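Local coordinates for protein hyaluronidase (Streptomyces koganeiensis, PDB 4UFQ) that probably cleaves hyaluronan and assembles as an elongated, strand-rich trimer, at residues V175-A180 / L195-G200. Sequence-based numbering, arbitrary orientation.
Sequences VRIGNA and LYASGG
Ala-180 N gives a nearly straight hydrogen bond to Ala-197 O (2.9 Å, 172° at the hydrogen), and Gly-200 N donates to Asn-179 OD1 at 2.9 Å. In Asn-179, chi1 of -70° sets CG beside the backbone N, anti to the carbonyl carbon; its OD1 takes up a backbone N-H of the turn that follows strand 193-198, where Gly-199 and Gly-200 both have positive phi. Two waters add to the link. One molecule spans Gly-178 O and Ala-197 N; a second donates to Ala-180 O and, at 3.1 Å, to Ala-197 O, which therefore accepts from both protein and solvent. Here the loop after strand 175-177 passes the end of strand 193-198, the outer strand of a three-stranded antiparallel meander within this chain. Strand 175-177 pairs antiparallel with the second subunit and parallel with the third, so the sheet continues across both interfaces. Ala-197 CB packs against Gly-178 O (3.5 Å) and Ile-177 O, while Ile-177 CG2 lies 4.0 Å from the same Ala-197 CB. Ile-177 CD1 reaches Leu-195 CD2 at 4.0 Å, the two side chains crossing at about a right angle. Trp-204 of the second subunit and Val-171 of the third also pack on Ile-177.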
ATOM      1  N   VAL B 175       1.219  24.741  11.138  1.00 14.38           N
ATOM      2  CA  VAL B 175       1.209  23.560  11.989  1.00 14.02           C
ATOM      3  C   VAL B 175       0.313  23.833  13.172  1.00 16.08           C
ATOM      4  O   VAL B 175       0.626  24.699  14.018  1.00 17.50           O
ATOM      5  CB  VAL B 175       2.605  23.212  12.534  1.00 16.38           C
ATOM      6  CG1 VAL B 175       2.554  21.963  13.457  1.00 16.86           C
ATOM      7  CG2 VAL B 175       3.588  23.008  11.389  1.00 15.85           C
ATOM      8  N   ARG B 176      -0.800  23.119  13.262  1.00 13.47           N
ATOM      9  CA  ARG B 176      -1.656  23.236  14.439  1.00 13.47           C
ATOM     10  C   ARG B 176      -1.275  22.199  15.473  1.00 15.62           C
ATOM     11  O   ARG B 176      -1.058  21.036  15.147  1.00 15.08           O
ATOM     12  CB  ARG B 176      -3.127  23.098  14.064  1.00 13.62           C
ATOM     13  CG  ARG B 176      -3.638  24.300  13.269  1.00 13.75           C
ATOM     14  CD  ARG B 176      -5.017  24.117  12.698  1.00 16.14           C
ATOM     15  NE  ARG B 176      -5.586  25.406  12.284  1.00 16.34           N
ATOM     16  CZ  ARG B 176      -6.863  25.656  12.056  1.00 19.20           C
ATOM     17  NH1 ARG B 176      -7.755  24.677  12.097  1.00 19.65           N
ATOM     18  NH2 ARG B 176      -7.248  26.884  11.737  1.00 20.55           N
ATOM     19  N   ILE B 177      -1.182  22.633  16.725  1.00 14.34           N
ATOM     20  CA  ILE B 177      -0.848  21.755  17.828  1.00 16.05           C
ATOM     21  C   ILE B 177      -1.978  21.869  18.833  1.00 14.60           C
ATOM     22  O   ILE B 177      -2.195  22.950  19.402  1.00 14.46           O
ATOM     23  CB  ILE B 177       0.492  22.150  18.475  1.00 14.14           C
ATOM     24  CG1 ILE B 177       1.618  22.117  17.434  1.00 15.05           C
ATOM     25  CG2 ILE B 177       0.798  21.209  19.649  1.00 15.39           C
ATOM     26  CD1 ILE B 177       2.942  22.670  17.946  1.00 17.67           C
ATOM     27  N   GLY B 178      -2.730  20.786  19.066  1.00 14.17           N
ATOM     28  CA  GLY B 178      -3.820  20.803  20.023  1.00 14.86           C
ATOM     29  C   GLY B 178      -3.268  20.758  21.433  1.00 15.80           C
ATOM     30  O   GLY B 178      -2.101  20.406  21.620  1.00 16.59           O
ATOM     31  N   ASN B 179      -4.078  21.105  22.425  1.00 15.55           N
ATOM     32  CA  ASN B 179      -3.593  21.010  23.805  1.00 16.94           C
ATOM     33  C   ASN B 179      -3.251  19.557  24.139  1.00 18.03           C
ATOM     34  O   ASN B 179      -4.016  18.635  23.829  1.00 16.26           O
ATOM     35  CB  ASN B 179      -4.632  21.490  24.805  1.00 16.62           C
ATOM     36  CG  ASN B 179      -4.881  23.010  24.774  1.00 15.15           C
ATOM     37  OD1 ASN B 179      -3.953  23.810  24.608  1.00 15.93           O
ATOM     38  ND2 ASN B 179      -6.141  23.390  24.908  1.00 17.08           N
ATOM     39  N   ALA B 180      -2.114  19.341  24.802  1.00 17.03           N
ATOM     40  CA  ALA B 180      -1.738  18.008  25.236  1.00 18.11           C
ATOM     41  C   ALA B 180      -2.656  17.552  26.370  1.00 17.19           C
ATOM     42  O   ALA B 180      -2.912  18.287  27.326  1.00 19.05           O
ATOM     43  CB  ALA B 180      -0.312  17.991  25.698  1.00 20.87           C
ATOM     44  N   LEU B 195       7.834  19.887  22.494  1.00 13.64           N
ATOM     45  CA  LEU B 195       7.067  21.077  22.176  1.00 13.11           C
ATOM     46  C   LEU B 195       5.613  20.696  22.324  1.00 15.41           C
ATOM     47  O   LEU B 195       5.184  19.655  21.798  1.00 14.91           O
ATOM     48  CB  LEU B 195       7.352  21.502  20.732  1.00 13.97           C
ATOM     49  CG  LEU B 195       6.730  22.810  20.236  1.00 15.25           C
ATOM     50  CD1 LEU B 195       7.336  24.033  20.937  1.00 14.96           C
ATOM     51  CD2 LEU B 195       6.884  22.944  18.720  1.00 17.63           C
ATOM     52  N   TYR B 196       4.836  21.455  23.088  1.00 12.86           N
ATOM     53  CA  TYR B 196       3.437  21.114  23.289  1.00 13.46           C
ATOM     54  C   TYR B 196       2.618  22.334  23.571  1.00 15.47           C
ATOM     55  O   TYR B 196       3.160  23.381  23.949  1.00 14.82           O
ATOM     56  CB  TYR B 196       3.276  20.080  24.425  1.00 14.04           C
ATOM     57  CG  TYR B 196       3.759  20.518  25.794  1.00 13.63           C
ATOM     58  CD1 TYR B 196       5.117  20.503  26.109  1.00 14.88           C
ATOM     59  CD2 TYR B 196       2.874  20.937  26.752  1.00 15.67           C
ATOM     60  CE1 TYR B 196       5.570  20.881  27.376  1.00 14.85           C
ATOM     61  CE2 TYR B 196       3.312  21.314  28.020  1.00 14.13           C
ATOM     62  CZ  TYR B 196       4.662  21.295  28.311  1.00 16.88           C
ATOM     63  OH  TYR B 196       5.108  21.667  29.554  1.00 16.38           O
ATOM     64  N   ALA B 197       1.313  22.209  23.361  1.00 13.31           N
ATOM     65  CA  ALA B 197       0.367  23.239  23.743  1.00 15.26           C
ATOM     66  C   ALA B 197      -0.304  22.891  25.065  1.00 15.13           C
ATOM     67  O   ALA B 197      -0.567  21.726  25.374  1.00 15.84           O
ATOM     68  CB  ALA B 197      -0.686  23.482  22.625  1.00 14.06           C
ATOM     69  N   SER B 198      -0.534  23.934  25.863  1.00 12.83           N
ATOM     70  CA  SER B 198      -1.129  23.784  27.174  1.00 16.34           C
ATOM     71  C   SER B 198      -1.961  25.036  27.436  1.00 15.46           C
ATOM     72  O   SER B 198      -1.431  26.156  27.449  1.00 15.99           O
ATOM     73  CB  SER B 198      -0.030  23.614  28.200  1.00 17.88           C
ATOM     74  OG  SER B 198      -0.599  23.243  29.453  1.00 20.78           O
ATOM     75  N   GLY B 199      -3.263  24.857  27.614  1.00 14.83           N
ATOM     76  CA  GLY B 199      -4.165  25.975  27.837  1.00 17.41           C
ATOM     77  C   GLY B 199      -4.115  26.991  26.714  1.00 16.11           C
ATOM     78  O   GLY B 199      -4.347  28.171  26.968  1.00 17.79           O
ATOM     79  N   GLY B 200      -3.812  26.562  25.492  1.00 14.75           N
ATOM     80  CA  GLY B 200      -3.749  27.455  24.338  1.00 16.26           C
ATOM     81  C   GLY B 200      -2.394  28.117  24.112  1.00 15.63           C
ATOM     82  O   GLY B 200      -2.181  28.769  23.096  1.00 15.63           O
TER
HETATM   83  O   HOH W   1       0.376  19.515  22.570  1.00 14.65           O
HETATM   84  O   HOH W   2      -1.069  20.244  28.012  1.00 29.38           O